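Acyl-coenzyme A oxidase 3 (PDB 5YS9) catalyses the FAD-dependent oxidation of acyl-CoA substrates to (2E)-enoyl-CoA with O2, yielding H2O2, in peroxisomal fatty acid beta-oxidation. Local coordinates at residues L356-F361 / L588-W592; P507-I511 / V563-Y567; A208-F214 / I228-R234; G244-I250 / N261-T267. All coordinates share one frame; numbering follows the deposited sequence.

Interaction 1 of 4, residues L356-F361 / L588-W592; sequences LPLLAF and LFTLW
Pro357 sits squarely on the indole of Trp592, and this is where the crossing of helix 349-385 with helix 579-596 is tightest. The short segments pass 8.9 Å apart at their closest, with N-to-C directions 115° apart. Pro357 CB lies over the ring face, 3.6 Å from the centroid of the five-membered ring, a CH-pi contact with CD2 as the nearest indole atom. The indole reaches the proline because CG of Trp592 is anti to its backbone N (chi1 168°), which swings the ring across the gap.

Beside it Phe361 and Phe589 make an edge-to-face pair, centroids 4.8 Å apart and planes 69° apart. Phe589 CE1 enters over the middle of the Phe361 ring, while Phe361 CD2 also reaches Trp592 CZ3 at 3.7 Å, so that Phe361 touches both aromatic side chains of helix 579-596. Arg559 of helix 547-573 touches both Phe361 and Trp592. Ala360 takes up little room, and its CB meets Phe589 CB at 3.9 Å, where the backbones come nearest. Further along, Leu356 CB rests on Leu588 CD2, and Leu588 also touches Val619 of helix 609-628.

The looser margin lies at Leu358, which is partly exposed, as is Trp592: Leu358 CD2 only grazes Trp592 CH2 at 4.3 Å. The other six touching residues are all buried, and no hydrogen bond spans the two segments. The crossing is therefore held by shape and dispersion, to which the edge-to-face pair and the CH-pi contact add some directional preference.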
# COMPACT_ATOMS: atom_id res chain seq x y z
N LEU A 356 16.03 7.96 -4.10
CA LEU A 356 17.44 7.63 -3.76
C LEU A 356 17.65 7.12 -2.31
O LEU A 356 18.47 6.23 -2.10
CB LEU A 356 18.38 8.77 -4.10
CG LEU A 356 18.41 9.11 -5.59
CD1 LEU A 356 19.37 10.27 -5.83
CD2 LEU A 356 18.77 7.95 -6.50
N PRO A 357 16.87 7.65 -1.33
CA PRO A 357 16.95 7.13 0.04
C PRO A 357 16.50 5.68 0.14
O PRO A 357 17.06 4.90 0.92
CB PRO A 357 16.00 8.05 0.82
CG PRO A 357 16.02 9.32 0.06
CD PRO A 357 16.09 8.90 -1.39
N LEU A 358 15.53 5.32 -0.72
CA LEU A 358 14.98 4.00 -0.72
C LEU A 358 15.95 3.04 -1.39
O LEU A 358 16.03 1.89 -1.00
CB LEU A 358 13.60 4.00 -1.40
CG LEU A 358 12.56 4.98 -0.79
CD1 LEU A 358 11.22 4.99 -1.49
CD2 LEU A 358 12.34 4.64 0.65
N LEU A 359 16.68 3.53 -2.39
CA LEU A 359 17.82 2.80 -2.95
C LEU A 359 18.84 2.59 -1.85
O LEU A 359 19.39 1.53 -1.74
CB LEU A 359 18.45 3.56 -4.14
CG LEU A 359 19.79 2.99 -4.63
CD1 LEU A 359 19.57 1.69 -5.38
CD2 LEU A 359 20.65 3.97 -5.47
N ALA A 360 19.09 3.60 -1.05
CA ALA A 360 19.98 3.46 0.08
C ALA A 360 19.42 2.48 1.09
O ALA A 360 20.12 1.65 1.61
CB ALA A 360 20.24 4.81 0.70
N PHE A 361 18.12 2.57 1.33
CA PHE A 361 17.44 1.70 2.27
C PHE A 361 17.54 0.25 1.85
O PHE A 361 17.71 -0.61 2.68
CB PHE A 361 15.98 2.11 2.36
CG PHE A 361 15.38 1.95 3.71
CD1 PHE A 361 15.59 0.80 4.44
CD2 PHE A 361 14.59 2.93 4.24
CE1 PHE A 361 15.03 0.65 5.68
CE2 PHE A 361 14.03 2.79 5.48
CZ PHE A 361 14.25 1.66 6.20
N LEU A 588 23.40 9.16 3.08
CA LEU A 588 22.05 9.55 2.60
C LEU A 588 21.02 8.81 3.42
O LEU A 588 20.14 9.43 4.01
CB LEU A 588 21.87 9.28 1.11
CG LEU A 588 20.53 9.69 0.47
CD1 LEU A 588 20.07 11.14 0.79
CD2 LEU A 588 20.62 9.47 -1.03
N PHE A 589 21.18 7.49 3.55
CA PHE A 589 20.28 6.73 4.39
C PHE A 589 20.15 7.40 5.77
O PHE A 589 19.04 7.74 6.22
CB PHE A 589 20.72 5.27 4.52
CG PHE A 589 19.86 4.47 5.44
CD1 PHE A 589 18.51 4.27 5.15
CD2 PHE A 589 20.37 3.96 6.64
CE1 PHE A 589 17.69 3.56 6.03
CE2 PHE A 589 19.56 3.23 7.51
CZ PHE A 589 18.22 3.03 7.20
N THR A 590 21.29 7.63 6.39
CA THR A 590 21.34 7.94 7.77
C THR A 590 20.83 9.37 8.03
O THR A 590 20.07 9.62 8.99
CB THR A 590 22.76 7.70 8.34
OG1 THR A 590 23.11 6.31 8.24
CG2 THR A 590 22.84 8.12 9.79
N LEU A 591 21.25 10.30 7.17
CA LEU A 591 20.82 11.69 7.30
C LEU A 591 19.36 11.89 6.91
O LEU A 591 18.66 12.75 7.45
CB LEU A 591 21.72 12.56 6.46
CG LEU A 591 23.15 12.63 7.05
CD1 LEU A 591 24.18 12.98 6.01
CD2 LEU A 591 23.19 13.65 8.19
N TRP A 592 18.90 11.11 5.93
CA TRP A 592 17.51 11.13 5.53
C TRP A 592 16.66 10.66 6.73
O TRP A 592 15.69 11.33 7.12
CB TRP A 592 17.30 10.30 4.23
CG TRP A 592 15.89 10.05 3.92
CD1 TRP A 592 14.99 10.94 3.41
CD2 TRP A 592 15.19 8.84 4.12
NE1 TRP A 592 13.78 10.36 3.28
CE2 TRP A 592 13.85 9.06 3.70
CE3 TRP A 592 15.54 7.58 4.63
CZ2 TRP A 592 12.85 8.07 3.77
CZ3 TRP A 592 14.53 6.58 4.72
CH2 TRP A 592 13.20 6.84 4.29

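Interaction 2 of 4, residues P507-I511 / V563-Y567; sequences PKVLI and VTAFY
Tyr567 is gripped by helix 507-534, where Pro507 CB lies over its ring face and Ile511 packs against its CD2. It gives up more surface than any other residue here. Pro507 CB stands 3.8 Å from the Tyr567 ring centroid and 14° off the normal, a CH-pi contact shifted toward the CE1 rim. The pyrrolidine and the phenol meet at about a right angle.

Ile511 comes next. Its CG1 branch runs beside the backbone N (chi1 -73°) and carries CD1 toward the other helix, where CD1 lies 3.7 Å from Tyr567 CD2; the two side chains slide past each other in opposite directions. The same Ile511 CG1 reaches Val563 CG1 at 4.2 Å, one turn earlier on helix 547-573, so Ile511 touches both Val563 and Tyr567.

At the far end of the phenol, Leu510 CD1 packs 3.7 Å from Tyr567 OH. That hydroxyl is hydrogen-bonded to OD1 of Asn587 on helix 579-596, which fixes the ring's tip although its surroundings here are apolar. Ala586 and Thr590 of the same helix touch Tyr567 as well.

No hydrogen bond joins the two segments, whose axes come within 10.6 Å and run 159° apart. Such nearly antiparallel helices, meeting through interleaved apolar side chains, are typical of the all-helical C-terminal region of acyl-CoA oxidases.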
# COMPACT_ATOMS: atom_id res chain seq x y z
N PRO A 507 30.43 9.50 9.70
CA PRO A 507 29.68 8.36 10.22
C PRO A 507 29.73 8.14 11.75
O PRO A 507 28.70 7.76 12.33
CB PRO A 507 30.31 7.16 9.48
CG PRO A 507 30.87 7.75 8.23
CD PRO A 507 31.38 9.09 8.65
N LYS A 508 30.86 8.40 12.41
CA LYS A 508 30.93 8.18 13.86
C LYS A 508 29.99 9.06 14.64
O LYS A 508 29.54 8.70 15.74
CB LYS A 508 32.37 8.26 14.39
CG LYS A 508 33.22 7.11 13.86
CD LYS A 508 34.42 6.84 14.76
CE LYS A 508 35.59 6.26 13.97
NZ LYS A 508 36.38 7.38 13.36
N VAL A 509 29.66 10.21 14.07
CA VAL A 509 28.83 11.20 14.74
C VAL A 509 27.36 10.81 14.60
O VAL A 509 26.61 10.71 15.59
CB VAL A 509 29.12 12.59 14.15
CG1 VAL A 509 28.17 13.63 14.71
CG2 VAL A 509 30.59 12.96 14.41
N LEU A 510 26.98 10.56 13.35
CA LEU A 510 25.65 10.10 12.99
C LEU A 510 25.32 8.76 13.71
O LEU A 510 24.18 8.56 14.17
CB LEU A 510 25.52 9.95 11.47
CG LEU A 510 25.87 11.13 10.54
CD1 LEU A 510 25.74 10.68 9.09
CD2 LEU A 510 25.02 12.36 10.81
N ILE A 511 26.30 7.87 13.87
CA ILE A 511 26.06 6.68 14.71
C ILE A 511 25.71 7.06 16.17
O ILE A 511 24.72 6.58 16.75
CB ILE A 511 27.23 5.70 14.64
CG1 ILE A 511 27.22 4.99 13.27
CG2 ILE A 511 27.14 4.66 15.76
CD1 ILE A 511 28.49 4.25 12.92
N VAL A 563 21.40 1.57 10.49
CA VAL A 563 22.49 2.54 10.36
C VAL A 563 23.83 1.88 10.73
O VAL A 563 24.81 1.93 10.00
CB VAL A 563 22.21 3.75 11.30
CG1 VAL A 563 23.43 4.67 11.42
CG2 VAL A 563 20.97 4.52 10.84
N THR A 564 23.86 1.26 11.89
CA THR A 564 25.07 0.62 12.38
C THR A 564 25.54 -0.48 11.45
O THR A 564 26.70 -0.49 11.04
CB THR A 564 24.83 0.15 13.82
OG1 THR A 564 24.94 1.32 14.62
CG2 THR A 564 25.83 -0.84 14.29
N ALA A 565 24.63 -1.36 11.06
CA ALA A 565 25.00 -2.47 10.18
C ALA A 565 25.51 -2.01 8.82
O ALA A 565 26.46 -2.60 8.29
CB ALA A 565 23.86 -3.45 10.03
N PHE A 566 24.91 -0.95 8.26
CA PHE A 566 25.43 -0.41 7.00
C PHE A 566 26.92 0.00 7.12
O PHE A 566 27.77 -0.49 6.39
CB PHE A 566 24.55 0.77 6.53
CG PHE A 566 24.50 0.96 5.01
CD1 PHE A 566 25.43 0.39 4.13
CD2 PHE A 566 23.52 1.79 4.48
CE1 PHE A 566 25.36 0.63 2.76
CE2 PHE A 566 23.45 2.04 3.10
CZ PHE A 566 24.37 1.47 2.25
N TYR A 567 27.22 0.87 8.09
CA TYR A 567 28.61 1.35 8.30
C TYR A 567 29.61 0.25 8.66
O TYR A 567 30.70 0.17 8.06
CB TYR A 567 28.60 2.47 9.35
CG TYR A 567 27.98 3.77 8.85
CD1 TYR A 567 28.42 4.37 7.67
CD2 TYR A 567 26.97 4.43 9.58
CE1 TYR A 567 27.87 5.57 7.22
CE2 TYR A 567 26.42 5.64 9.13
CZ TYR A 567 26.87 6.20 7.95
OH TYR A 567 26.38 7.40 7.51

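Interaction 3 of 4, residues A208-F214 / I228-R234; sequences ATHTACF and IFVVQLR
Thr211 with Val231, and Cys213 with Phe229, are the hydrogen-bonded pairs of an antiparallel ladder, each joined by two N-H to O=C bonds, such as Cys213 N to Phe229 O at 2.7 Å. Past the strand ends, Thr209 O accepts from both Leu233 N and Arg234 N, which arrive from the same face of its carbonyl plane.

Gln232 CG lies over the His210 imidazole, 3.7 Å from its centroid, while the Gln232 amide is turned only 21° from the ring. Thr209 OG1 is hydrogen-bonded to His210 ND1 at the ring edge, 2.8 Å away, which limits the ring's rotation, and Phe156 stacks on the imidazole. Ile228 and Phe214 run side by side on the same face, with Ile228 CD1 3.5 Å from Phe214 CZ. Arg234 NH1 bonds Ala208 O at 2.8 Å, the oxygen lying in the guanidinium plane. NH1 also bonds Ala204 O, while NH2 bonds Ala205 O and Pro672 O of the second subunit.

The pair belongs to the hairpin of strands 210-219 and 222-232 in the middle domain. Strand 158-161 runs parallel along the other edge of strand 210-219, while Cys213 and Val231 pack on Phe266 of strand 262-272.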
# COMPACT_ATOMS: atom_id res chain seq x y z
N ALA A 208 -2.30 -31.34 0.06
CA ALA A 208 -1.64 -32.07 1.15
C ALA A 208 -2.29 -33.40 1.48
O ALA A 208 -3.51 -33.47 1.60
CB ALA A 208 -1.63 -31.21 2.39
N THR A 209 -1.47 -34.44 1.62
CA THR A 209 -1.89 -35.73 2.15
C THR A 209 -1.77 -35.82 3.67
O THR A 209 -2.51 -36.59 4.30
CB THR A 209 -1.00 -36.87 1.61
OG1 THR A 209 0.35 -36.64 1.98
CG2 THR A 209 -1.09 -36.93 0.11
N HIS A 210 -0.80 -35.07 4.23
CA HIS A 210 -0.59 -35.01 5.69
C HIS A 210 -0.41 -33.60 6.21
O HIS A 210 -0.15 -32.70 5.45
CB HIS A 210 0.63 -35.80 6.11
CG HIS A 210 0.56 -37.26 5.80
ND1 HIS A 210 0.57 -37.75 4.51
CD2 HIS A 210 0.59 -38.34 6.61
CE1 HIS A 210 0.55 -39.07 4.55
NE2 HIS A 210 0.55 -39.45 5.81
N THR A 211 -0.56 -33.43 7.52
CA THR A 211 -0.33 -32.15 8.18
C THR A 211 0.40 -32.33 9.50
O THR A 211 0.39 -33.38 10.10
CB THR A 211 -1.62 -31.39 8.44
OG1 THR A 211 -1.31 -30.06 8.82
CG2 THR A 211 -2.39 -32.00 9.57
N ALA A 212 1.06 -31.25 9.90
CA ALA A 212 1.65 -31.14 11.22
C ALA A 212 0.62 -30.33 12.00
O ALA A 212 0.53 -29.13 11.83
CB ALA A 212 2.97 -30.43 11.13
N CYS A 213 -0.21 -31.00 12.80
CA CYS A 213 -1.32 -30.36 13.49
C CYS A 213 -0.90 -29.90 14.90
O CYS A 213 -0.44 -30.70 15.71
CB CYS A 213 -2.51 -31.31 13.57
SG CYS A 213 -3.99 -30.64 14.40
N PHE A 214 -1.07 -28.62 15.16
CA PHE A 214 -0.83 -28.04 16.47
C PHE A 214 -2.11 -28.17 17.32
O PHE A 214 -3.15 -27.63 16.93
CB PHE A 214 -0.37 -26.57 16.34
CG PHE A 214 1.03 -26.43 15.82
CD1 PHE A 214 1.33 -26.69 14.48
CD2 PHE A 214 2.08 -26.04 16.66
CE1 PHE A 214 2.64 -26.59 13.99
CE2 PHE A 214 3.40 -25.93 16.17
CZ PHE A 214 3.67 -26.21 14.84
N ILE A 228 2.71 -30.82 18.65
CA ILE A 228 2.65 -31.04 17.23
C ILE A 228 2.43 -32.52 16.98
O ILE A 228 3.20 -33.35 17.49
CB ILE A 228 3.98 -30.59 16.53
CG1 ILE A 228 4.44 -29.23 17.04
CG2 ILE A 228 3.77 -30.51 15.04
CD1 ILE A 228 5.70 -28.69 16.36
N PHE A 229 1.42 -32.82 16.14
CA PHE A 229 1.01 -34.22 15.81
C PHE A 229 0.90 -34.36 14.29
O PHE A 229 0.37 -33.46 13.60
CB PHE A 229 -0.36 -34.57 16.45
CG PHE A 229 -0.41 -34.30 17.94
CD1 PHE A 229 -0.59 -33.01 18.42
CD2 PHE A 229 -0.26 -35.34 18.86
CE1 PHE A 229 -0.61 -32.74 19.78
CE2 PHE A 229 -0.29 -35.09 20.24
CZ PHE A 229 -0.46 -33.78 20.69
N VAL A 230 1.37 -35.49 13.75
CA VAL A 230 1.20 -35.76 12.32
C VAL A 230 -0.17 -36.39 12.15
O VAL A 230 -0.46 -37.41 12.76
CB VAL A 230 2.28 -36.69 11.70
CG1 VAL A 230 2.13 -36.70 10.18
CG2 VAL A 230 3.67 -36.21 12.05
N VAL A 231 -1.00 -35.78 11.31
CA VAL A 231 -2.31 -36.33 11.01
C VAL A 231 -2.43 -36.48 9.54
O VAL A 231 -2.27 -35.52 8.78
CB VAL A 231 -3.46 -35.38 11.46
CG1 VAL A 231 -4.82 -36.04 11.17
CG2 VAL A 231 -3.29 -34.96 12.91
N GLN A 232 -2.78 -37.66 9.11
CA GLN A 232 -2.98 -37.89 7.70
C GLN A 232 -4.32 -37.28 7.28
O GLN A 232 -5.35 -37.60 7.88
CB GLN A 232 -2.95 -39.39 7.42
CG GLN A 232 -2.82 -39.70 5.95
CD GLN A 232 -2.68 -41.17 5.67
OE1 GLN A 232 -2.24 -41.97 6.54
NE2 GLN A 232 -3.05 -41.54 4.47
N LEU A 233 -4.29 -36.41 6.27
CA LEU A 233 -5.47 -35.70 5.78
C LEU A 233 -6.18 -36.44 4.67
O LEU A 233 -7.41 -36.43 4.61
CB LEU A 233 -5.07 -34.36 5.22
CG LEU A 233 -4.57 -33.31 6.18
CD1 LEU A 233 -4.28 -32.02 5.42
CD2 LEU A 233 -5.56 -33.09 7.27
N ARG A 234 -5.43 -37.06 3.78
CA ARG A 234 -6.00 -37.77 2.65
C ARG A 234 -5.46 -39.18 2.52
O ARG A 234 -4.31 -39.48 2.84
CB ARG A 234 -5.74 -37.01 1.33
CG ARG A 234 -6.28 -35.59 1.27
CD ARG A 234 -5.87 -34.91 -0.04
NE ARG A 234 -6.82 -33.86 -0.42
CZ ARG A 234 -6.75 -32.58 -0.09
NH1 ARG A 234 -5.76 -32.09 0.66
NH2 ARG A 234 -7.71 -31.77 -0.53

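Interaction 4 of 4, residues G244-I250 / N261-T267; sequences GIALGDI and NGWIQFT. With FAD (flavin-adenine dinucleotide), chain C.
Trp263 lays its indole flat across the backbone of Leu247 and Gly248. Its CB leaves strand 262-272 on the face shared with Ala246 and Gln265, and CG sits between the backbone N and carbonyl carbon (chi1 56°), folding the ring over strand 245-249 rather than outward. Trp263 CD1 lies 3.4 Å from Gly248 O. Trp263 NE1 then passes close to Gly248 CA and donates to a water at 3.0 Å, which lies in the ring plane and itself donates to Asp249 O. CE2 rides over Gly248 N, and CZ2 also lies over that nitrogen. Along the benzo ring, Trp263 CE3 meets Leu247 CA at 3.8 Å. Trp263 CZ3 rests on Ala246 CB, also at 3.8 Å, and CH2, the tip, faces Leu247 C and N. With no side chain on Gly248, the ring can settle directly on the peptide, and Leu247 CA and Gly248 CA both make CH-pi contacts with it.

Beneath the indole runs a regular antiparallel ladder. Its straightest bond is Ala246 N to Gln265 O, 2.8 Å and 177° at the hydrogen; Ile250 N to Asn261 O closes one end and Thr267 N to Gly244 O the other. On the opposite face, Ile245 CD1 meets Phe266 CD2 at 3.6 Å.

Phe660 of the second subunit meets Trp263 edge-to-face, placing this face at the dimer interface, while Asn261 belongs to the FAD pocket. An antiparallel strand pair with one end at the flavin is characteristic of the beta-rich middle domain of the acyl-CoA dehydrogenase and oxidase fold.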
# COMPACT_ATOMS: atom_id res chain seq x y z
N GLY A 244 -13.39 -38.23 9.40
CA GLY A 244 -13.33 -37.17 10.44
C GLY A 244 -12.60 -35.90 10.05
O GLY A 244 -12.54 -34.98 10.86
N ILE A 245 -12.09 -35.85 8.81
CA ILE A 245 -11.34 -34.72 8.28
C ILE A 245 -12.27 -33.96 7.34
O ILE A 245 -12.80 -34.54 6.40
CB ILE A 245 -10.13 -35.17 7.44
CG1 ILE A 245 -9.16 -36.02 8.29
CG2 ILE A 245 -9.42 -33.96 6.79
CD1 ILE A 245 -8.33 -35.23 9.28
N ALA A 246 -12.48 -32.68 7.62
CA ALA A 246 -13.16 -31.82 6.72
C ALA A 246 -12.16 -30.74 6.34
O ALA A 246 -11.43 -30.21 7.19
CB ALA A 246 -14.37 -31.22 7.40
N LEU A 247 -12.12 -30.40 5.07
CA LEU A 247 -11.34 -29.27 4.62
C LEU A 247 -11.84 -28.74 3.26
O LEU A 247 -12.65 -29.38 2.60
CB LEU A 247 -9.88 -29.68 4.53
CG LEU A 247 -9.54 -30.79 3.55
CD1 LEU A 247 -9.53 -30.33 2.10
CD2 LEU A 247 -8.17 -31.28 4.00
N GLY A 248 -11.44 -27.51 2.95
CA GLY A 248 -11.87 -26.82 1.76
C GLY A 248 -10.97 -25.68 1.37
O GLY A 248 -10.17 -25.23 2.16
N ASP A 249 -11.11 -25.20 0.16
CA ASP A 249 -10.37 -24.06 -0.31
C ASP A 249 -10.92 -22.77 0.29
O ASP A 249 -12.10 -22.51 0.24
CB ASP A 249 -10.47 -24.01 -1.83
CG ASP A 249 -9.57 -23.00 -2.46
OD1 ASP A 249 -9.14 -22.04 -1.82
OD2 ASP A 249 -9.30 -23.16 -3.65
N ILE A 250 -10.03 -21.99 0.86
CA ILE A 250 -10.38 -20.70 1.41
C ILE A 250 -10.72 -19.67 0.34
O ILE A 250 -11.43 -18.73 0.60
CB ILE A 250 -9.34 -20.21 2.42
CG1 ILE A 250 -9.39 -21.13 3.63
CG2 ILE A 250 -9.63 -18.78 2.83
CD1 ILE A 250 -8.48 -20.76 4.75
N ASN A 261 -4.57 -22.30 0.09
CA ASN A 261 -4.77 -22.19 1.50
C ASN A 261 -6.15 -22.75 1.79
O ASN A 261 -7.14 -22.37 1.16
CB ASN A 261 -4.72 -20.75 1.98
CG ASN A 261 -3.37 -20.14 1.82
OD1 ASN A 261 -2.51 -20.25 2.72
ND2 ASN A 261 -3.16 -19.45 0.69
N GLY A 262 -6.20 -23.67 2.74
CA GLY A 262 -7.42 -24.31 3.03
C GLY A 262 -7.68 -24.23 4.51
O GLY A 262 -6.76 -23.97 5.28
N TRP A 263 -8.96 -24.43 4.86
CA TRP A 263 -9.40 -24.62 6.23
C TRP A 263 -9.49 -26.10 6.51
O TRP A 263 -9.73 -26.85 5.61
CB TRP A 263 -10.78 -24.02 6.49
CG TRP A 263 -11.90 -24.49 5.61
CD1 TRP A 263 -12.27 -23.90 4.45
CD2 TRP A 263 -12.78 -25.58 5.81
NE1 TRP A 263 -13.32 -24.56 3.90
CE2 TRP A 263 -13.68 -25.59 4.71
CE3 TRP A 263 -12.93 -26.55 6.80
CZ2 TRP A 263 -14.71 -26.53 4.57
CZ3 TRP A 263 -13.97 -27.50 6.67
CH2 TRP A 263 -14.84 -27.47 5.57
N ILE A 264 -9.28 -26.50 7.76
CA ILE A 264 -9.44 -27.88 8.18
C ILE A 264 -10.21 -27.98 9.51
O ILE A 264 -9.94 -27.25 10.46
CB ILE A 264 -8.08 -28.61 8.38
CG1 ILE A 264 -7.05 -28.20 7.30
CG2 ILE A 264 -8.30 -30.13 8.40
CD1 ILE A 264 -5.66 -28.77 7.56
N GLN A 265 -11.15 -28.91 9.57
CA GLN A 265 -11.75 -29.37 10.80
C GLN A 265 -11.46 -30.85 10.99
O GLN A 265 -11.52 -31.63 10.03
CB GLN A 265 -13.23 -29.17 10.73
CG GLN A 265 -13.63 -27.73 10.39
CD GLN A 265 -15.09 -27.55 10.44
OE1 GLN A 265 -15.81 -28.49 10.26
NE2 GLN A 265 -15.54 -26.35 10.73
N PHE A 266 -11.14 -31.21 12.26
CA PHE A 266 -10.97 -32.59 12.73
C PHE A 266 -12.09 -32.95 13.67
O PHE A 266 -12.34 -32.23 14.62
CB PHE A 266 -9.68 -32.71 13.53
CG PHE A 266 -8.48 -32.19 12.83
CD1 PHE A 266 -8.13 -30.83 12.92
CD2 PHE A 266 -7.66 -33.04 12.12
CE1 PHE A 266 -7.02 -30.34 12.27
CE2 PHE A 266 -6.52 -32.55 11.47
CZ PHE A 266 -6.22 -31.20 11.52
N THR A 267 -12.74 -34.06 13.45
CA THR A 267 -13.80 -34.52 14.33
C THR A 267 -13.44 -35.94 14.75
O THR A 267 -13.45 -36.88 13.93
CB THR A 267 -15.17 -34.48 13.63
OG1 THR A 267 -15.35 -33.19 13.02
CG2 THR A 267 -16.30 -34.78 14.63
PA FAD C . -4.15 -11.90 15.23
O1A FAD C . -5.48 -12.17 15.83
O2A FAD C . -2.92 -12.41 15.89
O5B FAD C . -4.00 -10.33 15.18
C5B FAD C . -4.95 -9.56 14.47
C4B FAD C . -4.67 -8.08 14.63
O4B FAD C . -4.75 -7.73 16.01
C3B FAD C . -3.28 -7.74 14.17
O3B FAD C . -3.30 -6.49 13.51
C2B FAD C . -2.50 -7.56 15.43
O2B FAD C . -1.57 -6.50 15.26
C1B FAD C . -3.52 -7.19 16.47
N9A FAD C . -3.08 -7.78 17.75
C8A FAD C . -3.04 -9.08 18.07
N7A FAD C . -2.55 -9.25 19.31
C5A FAD C . -2.26 -8.04 19.80
C6A FAD C . -1.71 -7.50 21.05
N6A FAD C . -1.36 -8.31 22.06
N1A FAD C . -1.57 -6.17 21.14
C2A FAD C . -1.91 -5.36 20.14
N3A FAD C . -2.41 -5.78 18.98
C4A FAD C . -2.61 -7.08 18.76
N1 FAD C . -0.58 -20.22 9.27
C2 FAD C . -0.14 -21.49 9.31
O2 FAD C . -0.04 -22.05 10.40
N3 FAD C . 0.20 -22.18 8.23
C4 FAD C . 0.13 -21.65 7.03
O4 FAD C . 0.44 -22.32 6.05
C4X FAD C . -0.34 -20.27 6.89
N5 FAD C . -0.44 -19.70 5.70
C5X FAD C . -0.88 -18.44 5.60
C6 FAD C . -0.98 -17.89 4.35
C7 FAD C . -1.43 -16.61 4.20
C7M FAD C . -1.50 -16.04 2.81
C8 FAD C . -1.81 -15.82 5.39
C8M FAD C . -2.30 -14.41 5.24
C9 FAD C . -1.71 -16.37 6.65
C9A FAD C . -1.26 -17.66 6.80
N10 FAD C . -1.15 -18.24 8.07
C10 FAD C . -0.70 -19.56 8.12
C1' FAD C . -1.54 -17.53 9.29
C2' FAD C . -0.59 -16.45 9.77
O2' FAD C . 0.56 -17.08 10.31
C3' FAD C . -1.30 -15.62 10.84
O3' FAD C . -2.35 -14.94 10.18
C4' FAD C . -0.50 -14.58 11.62
O4' FAD C . 0.69 -15.11 12.18
C5' FAD C . -1.30 -14.07 12.79
O5' FAD C . -2.43 -13.37 12.33
P FAD C . -3.87 -13.59 12.96
O1P FAD C . -4.80 -13.75 11.82
O2P FAD C . -3.77 -14.64 14.00
O3P FAD C . -4.16 -12.21 13.66
O HOH W 1 -14.48 -33.15 10.64
O HOH W 2 -14.41 -23.99 1.12

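From the N terminus, interaction 3 is the first to close, joining the hairpin of strands 210-219 and 222-232 at its open end. After a short connection the chain enters interaction 4, which closes the next loop in series; the two lie 11 Å apart between centres and touch in the same sheet of the middle domain, where Cys213 SG packs on Phe266 CZ. Interaction 1 opens much later, at 356-361, and spans more than two hundred residues to 588-592. Interaction 2 is nested within that span, and Leu591 meets Leu510 where the two touch. Both bind the helical part together, about 46 to 50 Å between centres from the sheet contacts.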